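Long-range contacts in type II restriction enzyme NlaIV (Neisseria lactamica, PDB 6QM2), which recognises the double-stranded DNA sequence 5'-GGNNCC-3' and cleaves it after the third nucleotide, leaving blunt ends with terminal 5'-phosphates: residues 15-20 with 57-61; 63-67 with 77-81; 93-97 with 141-145. All coordinates share one frame; numbering follows the deposited sequence.

Contact 1: residues 15-20 with 57-61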
loop_
_atom_site.group_PDB
_atom_site.type_symbol
_atom_site.label_atom_id
_atom_site.label_comp_id
_atom_site.label_asym_id
_atom_site.label_seq_id
_atom_site.Cartn_x
_atom_site.Cartn_y
_atom_site.Cartn_z
ATOM N N LYS A 15 -21.695 20.364 -8.852
ATOM C CA LYS A 15 -20.608 21.004 -9.597
ATOM C C LYS A 15 -19.707 19.958 -10.254
ATOM O O LYS A 15 -19.420 20.054 -11.447
ATOM C CB LYS A 15 -19.787 21.947 -8.707
ATOM C CG LYS A 15 -18.807 22.807 -9.490
ATOM C CD LYS A 15 -18.215 23.946 -8.670
ATOM C CE LYS A 15 -17.562 24.976 -9.584
ATOM N NZ LYS A 15 -16.516 25.787 -8.908
ATOM N N LEU A 16 -19.282 18.957 -9.482
ATOM C CA LEU A 16 -18.498 17.833 -10.020
ATOM C C LEU A 16 -19.218 17.111 -11.160
ATOM O O LEU A 16 -18.598 16.720 -12.147
ATOM C CB LEU A 16 -18.166 16.816 -8.922
ATOM C CG LEU A 16 -17.150 17.233 -7.858
ATOM C CD1 LEU A 16 -17.176 16.243 -6.702
ATOM C CD2 LEU A 16 -15.749 17.347 -8.441
ATOM N N LEU A 17 -20.528 16.948 -11.019
ATOM C CA LEU A 17 -21.317 16.180 -11.978
ATOM C C LEU A 17 -21.485 16.927 -13.314
ATOM O O LEU A 17 -21.307 16.328 -14.379
ATOM C CB LEU A 17 -22.683 15.812 -11.367
ATOM C CG LEU A 17 -23.260 14.428 -11.668
ATOM C CD1 LEU A 17 -22.311 13.319 -11.235
ATOM C CD2 LEU A 17 -24.606 14.273 -10.975
ATOM N N ASP A 18 -21.792 18.227 -13.246
ATOM C CA ASP A 18 -22.137 19.047 -14.429
ATOM C C ASP A 18 -20.998 19.916 -14.979
ATOM O O ASP A 18 -20.839 20.036 -16.196
ATOM C CB ASP A 18 -23.321 19.963 -14.099
ATOM C CG ASP A 18 -24.506 19.212 -13.513
ATOM O OD1 ASP A 18 -24.728 18.037 -13.884
ATOM O OD2 ASP A 18 -25.220 19.804 -12.678
ATOM N N GLU A 19 -20.225 20.521 -14.079
ATOM C CA GLU A 19 -19.207 21.514 -14.440
ATOM C C GLU A 19 -17.840 20.858 -14.694
ATOM O O GLU A 19 -17.186 21.146 -15.697
ATOM C CB GLU A 19 -19.120 22.573 -13.333
ATOM C CG GLU A 19 -18.745 23.974 -13.799
ATOM C CD GLU A 19 -19.065 25.051 -12.769
ATOM O OE1 GLU A 19 -20.176 25.030 -12.186
ATOM O OE2 GLU A 19 -18.206 25.933 -12.549
ATOM N N GLU A 20 -17.421 19.986 -13.780
ATOM C CA GLU A 20 -16.213 19.162 -13.952
ATOM C C GLU A 20 -16.423 18.054 -14.992
ATOM O O GLU A 20 -15.473 17.663 -15.672
ATOM C CB GLU A 20 -15.806 18.535 -12.608
ATOM C CG GLU A 20 -14.548 17.672 -12.608
ATOM C CD GLU A 20 -13.285 18.457 -12.883
ATOM O OE1 GLU A 20 -13.070 19.496 -12.227
ATOM O OE2 GLU A 20 -12.499 18.024 -13.748
ATOM N N TRP A 57 -9.001 19.779 -5.622
ATOM C CA TRP A 57 -10.079 20.357 -6.442
ATOM C C TRP A 57 -10.803 21.495 -5.735
ATOM O O TRP A 57 -11.119 22.508 -6.355
ATOM C CB TRP A 57 -11.088 19.270 -6.813
ATOM C CG TRP A 57 -12.275 19.723 -7.617
ATOM C CD1 TRP A 57 -12.385 19.726 -8.973
ATOM C CD2 TRP A 57 -13.533 20.187 -7.109
ATOM N NE1 TRP A 57 -13.628 20.174 -9.349
ATOM C CE2 TRP A 57 -14.354 20.467 -8.226
ATOM C CE3 TRP A 57 -14.045 20.402 -5.821
ATOM C CZ2 TRP A 57 -15.663 20.951 -8.097
ATOM C CZ3 TRP A 57 -15.353 20.885 -5.692
ATOM C CH2 TRP A 57 -16.144 21.154 -6.827
ATOM N N LEU A 58 -11.096 21.307 -4.451
ATOM C CA LEU A 58 -11.664 22.374 -3.630
ATOM C C LEU A 58 -10.696 23.557 -3.537
ATOM O O LEU A 58 -11.094 24.706 -3.729
ATOM C CB LEU A 58 -11.983 21.869 -2.218
ATOM C CG LEU A 58 -13.077 20.816 -2.031
ATOM C CD1 LEU A 58 -12.984 20.224 -0.632
ATOM C CD2 LEU A 58 -14.463 21.389 -2.281
ATOM N N ARG A 59 -9.427 23.257 -3.263
ATOM C CA ARG A 59 -8.405 24.286 -3.044
ATOM C C ARG A 59 -8.108 25.087 -4.323
ATOM O O ARG A 59 -7.811 26.282 -4.248
ATOM C CB ARG A 59 -7.128 23.651 -2.464
ATOM C CG ARG A 59 -6.286 24.561 -1.575
ATOM C CD ARG A 59 -5.455 23.773 -0.560
ATOM N NE ARG A 59 -4.862 22.566 -1.155
ATOM C CZ ARG A 59 -5.131 21.296 -0.827
ATOM N NH1 ARG A 59 -5.987 20.972 0.145
ATOM N NH2 ARG A 59 -4.510 20.316 -1.482
ATOM N N LYS A 60 -8.215 24.434 -5.484
ATOM C CA LYS A 60 -8.037 25.096 -6.784
ATOM C C LYS A 60 -9.255 25.915 -7.221
ATOM O O LYS A 60 -9.106 26.860 -7.993
ATOM C CB LYS A 60 -7.682 24.080 -7.877
ATOM C CG LYS A 60 -7.115 24.713 -9.143
ATOM C CD LYS A 60 -6.544 23.677 -10.097
ATOM C CE LYS A 60 -5.664 24.319 -11.161
ATOM N NZ LYS A 60 -4.861 23.300 -11.889
ATOM N N ARG A 61 -10.448 25.559 -6.745
ATOM C CA ARG A 61 -11.652 26.373 -6.985
ATOM C C ARG A 61 -11.905 27.442 -5.910
ATOM O O ARG A 61 -12.998 28.015 -5.858
ATOM C CB ARG A 61 -12.885 25.469 -7.134
ATOM C CG ARG A 61 -12.792 24.466 -8.269
ATOM C CD ARG A 61 -12.802 25.134 -9.634
ATOM N NE ARG A 61 -12.149 24.288 -10.630
ATOM C CZ ARG A 61 -12.711 23.244 -11.242
ATOM N NH1 ARG A 61 -13.969 22.876 -10.982
ATOM N NH2 ARG A 61 -11.999 22.555 -12.129
#
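L16 and W57, whose CA atoms lie 9.5 Å apart, bring the C-terminal part of helix 9-18 against the end of helix 44-60, a spacing that side chains alone can bridge. The W57 indole fills it. With CG anti to the backbone N (chi1 178°), the indole extends toward 15-20 and is packed on both faces. L16 CD2 sits over one face, 3.7 Å from the centroid of the five-membered ring, in a CH-pi contact. The opposite face carries the aliphatic CG of R61. Two residues reach the ring edge. The extended K15 chain passes its CG and CD by the benzo rim, CG lying 3.9 Å from W57 CZ2, while E20 OE1 comes near the ring plane beside the pyrrole nitrogen. W57 NE1 donates to E20 OE1 over 3.0 Å, but the bond is weak because the N-H points well aside. The same oxygen forms a salt bridge with R61 NH2 at 3.2 Å, the carboxylate and guanidinium planes being nearly parallel (10°). R61 curls back at chi2 to put its guanidinium there. Its NH2 also pairs with D35 of the second subunit, whose backbone N binds the other E20 oxygen, OE2. K15 NZ lies alongside the R61 methylenes, at the edge of the guanidinium and 4.4 Å from R61 NH1; the acidic groups of E20, beside R61, and E19, beside K15, probably offset these like charges. An apolar helix-helix core, with W53 and I12 also against W57, thus merges with a polar cluster at the dimer interface of this PD-(D/E)XK-clan endonuclease.

Contact 2: residues 63-67 with 77-81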
loop_
_atom_site.group_PDB
_atom_site.type_symbol
_atom_site.label_atom_id
_atom_site.label_comp_id
_atom_site.label_asym_id
_atom_site.label_seq_id
_atom_site.Cartn_x
_atom_site.Cartn_y
_atom_site.Cartn_z
ATOM N N ILE A 63 -12.546 27.176 -2.894
ATOM C CA ILE A 63 -13.671 26.817 -2.024
ATOM C C ILE A 63 -13.177 26.670 -0.587
ATOM O O ILE A 63 -12.107 26.119 -0.323
ATOM C CB ILE A 63 -14.415 25.542 -2.499
ATOM C CG1 ILE A 63 -15.010 25.780 -3.893
ATOM C CG2 ILE A 63 -15.525 25.155 -1.519
ATOM C CD1 ILE A 63 -15.611 24.554 -4.547
ATOM N N GLU A 64 -13.993 27.170 0.329
ATOM C CA GLU A 64 -13.612 27.373 1.712
ATOM C C GLU A 64 -13.829 26.066 2.469
ATOM O O GLU A 64 -14.903 25.469 2.360
ATOM C CB GLU A 64 -14.484 28.499 2.278
ATOM C CG GLU A 64 -13.906 29.263 3.454
ATOM C CD GLU A 64 -14.684 30.537 3.750
ATOM O OE1 GLU A 64 -14.970 31.302 2.801
ATOM O OE2 GLU A 64 -15.007 30.777 4.934
ATOM N N PHE A 65 -12.812 25.609 3.205
ATOM C CA PHE A 65 -12.941 24.413 4.055
ATOM C C PHE A 65 -11.816 24.249 5.073
ATOM O O PHE A 65 -10.752 24.853 4.949
ATOM C CB PHE A 65 -13.015 23.128 3.211
ATOM C CG PHE A 65 -11.740 22.804 2.477
ATOM C CD1 PHE A 65 -10.734 22.058 3.086
ATOM C CD2 PHE A 65 -11.547 23.241 1.174
ATOM C CE1 PHE A 65 -9.560 21.766 2.412
ATOM C CE2 PHE A 65 -10.375 22.951 0.495
ATOM C CZ PHE A 65 -9.382 22.213 1.114
ATOM N N ASP A 66 -12.075 23.403 6.065
ATOM C CA ASP A 66 -11.049 22.887 6.971
ATOM C C ASP A 66 -10.953 21.375 6.811
ATOM O O ASP A 66 -11.892 20.730 6.338
ATOM C CB ASP A 66 -11.382 23.224 8.431
ATOM C CG ASP A 66 -11.028 24.652 8.806
ATOM O OD1 ASP A 66 -10.108 25.238 8.196
ATOM O OD2 ASP A 66 -11.672 25.185 9.734
ATOM N N VAL A 67 -9.812 20.824 7.219
ATOM C CA VAL A 67 -9.561 19.381 7.156
ATOM C C VAL A 67 -9.624 18.772 8.545
ATOM O O VAL A 67 -9.300 19.421 9.544
ATOM C CB VAL A 67 -8.204 19.027 6.496
ATOM C CG1 VAL A 67 -8.239 19.366 5.012
ATOM C CG2 VAL A 67 -7.023 19.712 7.186
ATOM N N PHE A 77 -13.914 16.740 5.570
ATOM C CA PHE A 77 -13.896 18.187 5.362
ATOM C C PHE A 77 -15.013 18.891 6.122
ATOM O O PHE A 77 -16.134 18.383 6.212
ATOM C CB PHE A 77 -14.040 18.508 3.880
ATOM C CG PHE A 77 -12.963 17.913 3.021
ATOM C CD1 PHE A 77 -11.656 18.381 3.108
ATOM C CD2 PHE A 77 -13.252 16.898 2.116
ATOM C CE1 PHE A 77 -10.655 17.844 2.315
ATOM C CE2 PHE A 77 -12.256 16.359 1.318
ATOM C CZ PHE A 77 -10.957 16.832 1.418
ATOM N N PHE A 78 -14.686 20.063 6.662
ATOM C CA PHE A 78 -15.665 20.990 7.224
ATOM C C PHE A 78 -15.916 22.101 6.202
ATOM O O PHE A 78 -15.068 22.972 6.026
ATOM C CB PHE A 78 -15.127 21.609 8.511
ATOM C CG PHE A 78 -14.859 20.619 9.604
ATOM C CD1 PHE A 78 -15.867 20.250 10.483
ATOM C CD2 PHE A 78 -13.593 20.081 9.781
ATOM C CE1 PHE A 78 -15.625 19.349 11.514
ATOM C CE2 PHE A 78 -13.342 19.179 10.809
ATOM C CZ PHE A 78 -14.360 18.811 11.678
ATOM N N LEU A 79 -17.070 22.077 5.536
ATOM C CA LEU A 79 -17.380 23.070 4.487
ATOM C C LEU A 79 -17.783 24.467 5.011
ATOM O O LEU A 79 -17.894 25.414 4.224
ATOM C CB LEU A 79 -18.466 22.534 3.548
ATOM C CG LEU A 79 -18.138 21.220 2.834
ATOM C CD1 LEU A 79 -19.344 20.729 2.043
ATOM C CD2 LEU A 79 -16.924 21.384 1.927
ATOM N N ASN A 80 -18.009 24.580 6.323
ATOM C CA ASN A 80 -18.324 25.842 6.984
ATOM C C ASN A 80 -17.288 26.062 8.094
ATOM O O ASN A 80 -17.349 25.414 9.141
ATOM C CB ASN A 80 -19.748 25.758 7.548
ATOM C CG ASN A 80 -20.275 27.090 8.053
ATOM O OD1 ASN A 80 -19.528 27.940 8.546
ATOM N ND2 ASN A 80 -21.585 27.265 7.952
ATOM N N LYS A 81 -16.337 26.966 7.852
ATOM C CA LYS A 81 -15.242 27.241 8.804
ATOM C C LYS A 81 -15.715 27.757 10.169
ATOM O O LYS A 81 -15.083 27.476 11.191
ATOM C CB LYS A 81 -14.233 28.235 8.207
ATOM C CG LYS A 81 -13.360 27.649 7.104
ATOM C CD LYS A 81 -12.415 28.679 6.489
ATOM C CE LYS A 81 -11.224 29.019 7.380
ATOM N NZ LYS A 81 -10.164 27.973 7.382
HETATM O O HOH W 1 -17.533 25.473 1.508
#
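D66 and F78 form an antiparallel hydrogen-bonded pair in which each backbone amide reaches the other residue's carbonyl. D66 N donates to F78 O over 3.0 Å, and F78 N returns a bond of 2.9 Å to D66 O, both fairly straight. One residue on, V67 faces F77 as a non-hydrogen-bonded pair, and V67 CG1 packs at the edge of the F77 ring. Past the D66-F78 pair in the other direction the chains stay close at F65 and L79, but no direct backbone bond follows; a water lies between the two carbonyls there, 2.8 Å from E64 O and 2.7 Å from L79 O. On the far side of 77-81, F77 bonds to L89 of strand 88-95 and L79 to E87, just before that strand. E64 pairs separately with I5. The D66 carboxylate is shared between two cations. Its OD1 takes K81 NZ in a salt bridge of 2.9 Å, on the syn side but 33° out of the carboxylate plane, while OD2 pairs with R84. K81 bends at chi3 and chi4 (75° and 77°) to bring its amine round to D66, and its CD crosses E64 CG on the way. F65 and F77 make a T-shaped pair, the edge of F77 toward the face of F65, with centroids 5.3 Å apart. Residues S68, N70, M73 and P75 in the connecting loop form the sodium site. Two cations on one carboxylate would probably keep D66 ionised, and the hairpin is thus held by paired amides along the backbone and by charge at the side chains.

Contact 3: residues 93-97 with 141-145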
loop_
_atom_site.group_PDB
_atom_site.type_symbol
_atom_site.label_atom_id
_atom_site.label_comp_id
_atom_site.label_asym_id
_atom_site.label_seq_id
_atom_site.Cartn_x
_atom_site.Cartn_y
_atom_site.Cartn_z
ATOM N N ALA A 93 -14.343 6.096 -1.373
ATOM C CA ALA A 93 -14.037 5.552 -2.691
ATOM C C ALA A 93 -13.954 4.034 -2.632
ATOM O O ALA A 93 -13.426 3.466 -1.669
ATOM C CB ALA A 93 -12.737 6.136 -3.213
ATOM N N PHE A 94 -14.497 3.388 -3.662
ATOM C CA PHE A 94 -14.399 1.941 -3.817
ATOM C C PHE A 94 -14.354 1.566 -5.294
ATOM O O PHE A 94 -14.913 2.271 -6.140
ATOM C CB PHE A 94 -15.564 1.233 -3.109
ATOM C CG PHE A 94 -16.903 1.424 -3.778
ATOM C CD1 PHE A 94 -17.593 2.622 -3.653
ATOM C CD2 PHE A 94 -17.481 0.399 -4.520
ATOM C CE1 PHE A 94 -18.831 2.798 -4.260
ATOM C CE2 PHE A 94 -18.717 0.569 -5.129
ATOM C CZ PHE A 94 -19.394 1.772 -4.999
ATOM N N ASN A 95 -13.671 0.462 -5.594
ATOM C CA ASN A 95 -13.622 -0.070 -6.948
ATOM C C ASN A 95 -15.023 -0.556 -7.317
ATOM O O ASN A 95 -15.569 -1.432 -6.647
ATOM C CB ASN A 95 -12.611 -1.215 -7.046
ATOM C CG ASN A 95 -12.478 -1.754 -8.457
ATOM O OD1 ASN A 95 -13.102 -2.753 -8.806
ATOM N ND2 ASN A 95 -11.685 -1.079 -9.283
ATOM N N ARG A 96 -15.589 0.021 -8.376
ATOM C CA ARG A 96 -16.986 -0.217 -8.762
ATOM C C ARG A 96 -17.281 -1.667 -9.184
ATOM O O ARG A 96 -18.426 -2.103 -9.088
ATOM C CB ARG A 96 -17.393 0.770 -9.872
ATOM C CG ARG A 96 -18.842 0.714 -10.355
ATOM C CD ARG A 96 -19.844 1.176 -9.309
ATOM N NE ARG A 96 -21.213 0.789 -9.656
ATOM C CZ ARG A 96 -21.734 -0.431 -9.501
ATOM N NH1 ARG A 96 -21.015 -1.439 -9.005
ATOM N NH2 ARG A 96 -22.996 -0.655 -9.853
ATOM N N ASN A 97 -16.263 -2.409 -9.630
ATOM C CA ASN A 97 -16.453 -3.804 -10.078
ATOM C C ASN A 97 -16.881 -4.745 -8.944
ATOM O O ASN A 97 -17.638 -5.689 -9.184
ATOM C CB ASN A 97 -15.190 -4.363 -10.756
ATOM C CG ASN A 97 -14.689 -3.482 -11.889
ATOM O OD1 ASN A 97 -13.507 -3.140 -11.944
ATOM N ND2 ASN A 97 -15.588 -3.099 -12.789
ATOM N N LYS A 141 -16.894 5.819 -12.573
ATOM C CA LYS A 141 -18.096 5.213 -13.169
ATOM C C LYS A 141 -19.395 5.719 -12.539
ATOM O O LYS A 141 -20.382 5.921 -13.243
ATOM C CB LYS A 141 -18.039 3.680 -13.093
ATOM C CG LYS A 141 -17.047 3.048 -14.068
ATOM C CD LYS A 141 -17.195 1.531 -14.140
ATOM C CE LYS A 141 -18.371 1.102 -15.013
ATOM N NZ LYS A 141 -18.880 -0.251 -14.652
ATOM N N ASP A 142 -19.388 5.906 -11.220
ATOM C CA ASP A 142 -20.537 6.444 -10.484
ATOM C C ASP A 142 -20.093 7.473 -9.442
ATOM O O ASP A 142 -18.954 7.447 -8.969
ATOM C CB ASP A 142 -21.289 5.313 -9.776
ATOM C CG ASP A 142 -22.100 4.452 -10.729
ATOM O OD1 ASP A 142 -22.952 5.006 -11.454
ATOM O OD2 ASP A 142 -21.905 3.216 -10.732
ATOM N N LEU A 143 -21.007 8.382 -9.106
ATOM C CA LEU A 143 -20.821 9.324 -7.999
ATOM C C LEU A 143 -22.130 9.442 -7.227
ATOM O O LEU A 143 -23.203 9.522 -7.830
ATOM C CB LEU A 143 -20.378 10.697 -8.511
ATOM C CG LEU A 143 -19.868 11.682 -7.448
ATOM C CD1 LEU A 143 -18.500 11.269 -6.922
ATOM C CD2 LEU A 143 -19.799 13.102 -7.990
ATOM N N TRP A 144 -22.034 9.440 -5.898
ATOM C CA TRP A 144 -23.200 9.554 -5.020
ATOM C C TRP A 144 -22.975 10.588 -3.925
ATOM O O TRP A 144 -21.838 10.819 -3.503
ATOM C CB TRP A 144 -23.498 8.222 -4.335
ATOM C CG TRP A 144 -23.904 7.094 -5.229
ATOM C CD1 TRP A 144 -25.159 6.826 -5.694
ATOM C CD2 TRP A 144 -23.061 6.045 -5.720
ATOM N NE1 TRP A 144 -25.148 5.682 -6.458
ATOM C CE2 TRP A 144 -23.873 5.184 -6.492
ATOM C CE3 TRP A 144 -21.695 5.754 -5.590
ATOM C CZ2 TRP A 144 -23.364 4.049 -7.133
ATOM C CZ3 TRP A 144 -21.189 4.623 -6.227
ATOM C CH2 TRP A 144 -22.023 3.784 -6.986
ATOM N N LEU A 145 -24.073 11.199 -3.479
ATOM C CA LEU A 145 -24.112 11.984 -2.245
ATOM C C LEU A 145 -25.212 11.390 -1.378
ATOM O O LEU A 145 -26.393 11.482 -1.721
ATOM C CB LEU A 145 -24.386 13.464 -2.531
ATOM C CG LEU A 145 -24.208 14.414 -1.338
ATOM C CD1 LEU A 145 -22.742 14.541 -0.941
ATOM C CD2 LEU A 145 -24.790 15.781 -1.652
#
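R96 and D142 meet in a salt bridge, R96 NE donating to D142 OD2 over 2.7 Å. The acceptor lies in the guanidinium plane and the donor approaches nearly in line with the CG-OD2 bond, yet the two flat groups are turned 34° apart, and the single oxygen OD2 takes the contact. R96 reaches across because its CG stands anti to the backbone N (chi1 -177°) and the chain then bends at chi2. Its CG passes the CB of K141 at 4.1 Å, and its NE comes to the edge of the W144 ring, 4.1 Å from W144 CH2. The two segments lie on strands 88-95 and 138-147 of the mixed sheet, with strand 124-132 between them: 88-95 runs parallel to it and 138-147 antiparallel. The contact therefore bridges over the middle strand through side chains, while the backbones bond to that strand, F94 to F128 and Y130, W144 to I127; K141 and D142 both face its G129 in a classic beta bulge. Further along, F94 and W144 touch rim to rim: F94 CE1 is 3.6 Å from W144 CZ3, the ring planes are only 19° apart, and neither ring lies over the other. D142 CB rests over one face of the W144 indole, offset toward its rim. Y178 makes a cation-pi contact with R96 and meets the W144 ring, which W177 joins edge-to-face.

In the fold
Contact 1 is the buried one, a helix-helix seam whose polar cluster continues into the second subunit; contact 2 is partly buried, and contact 3 lies at the surface. Contacts 2 and 3 belong to the same five-stranded sheet without touching: 66-67 with 77-78 at one margin joins neighbours through backbone bonds, whereas 93-97 with 141-145 links strands that are not neighbours. Contact 1 adjoins both. L58 and W57 pack on F65 and I63 where helix 44-60 leads into strand 66-67, and L16 and L17 meet L143. Salt bridges recur in all three, beside an indole in contacts 1 and 3 but beside a backbone ladder in contact 2.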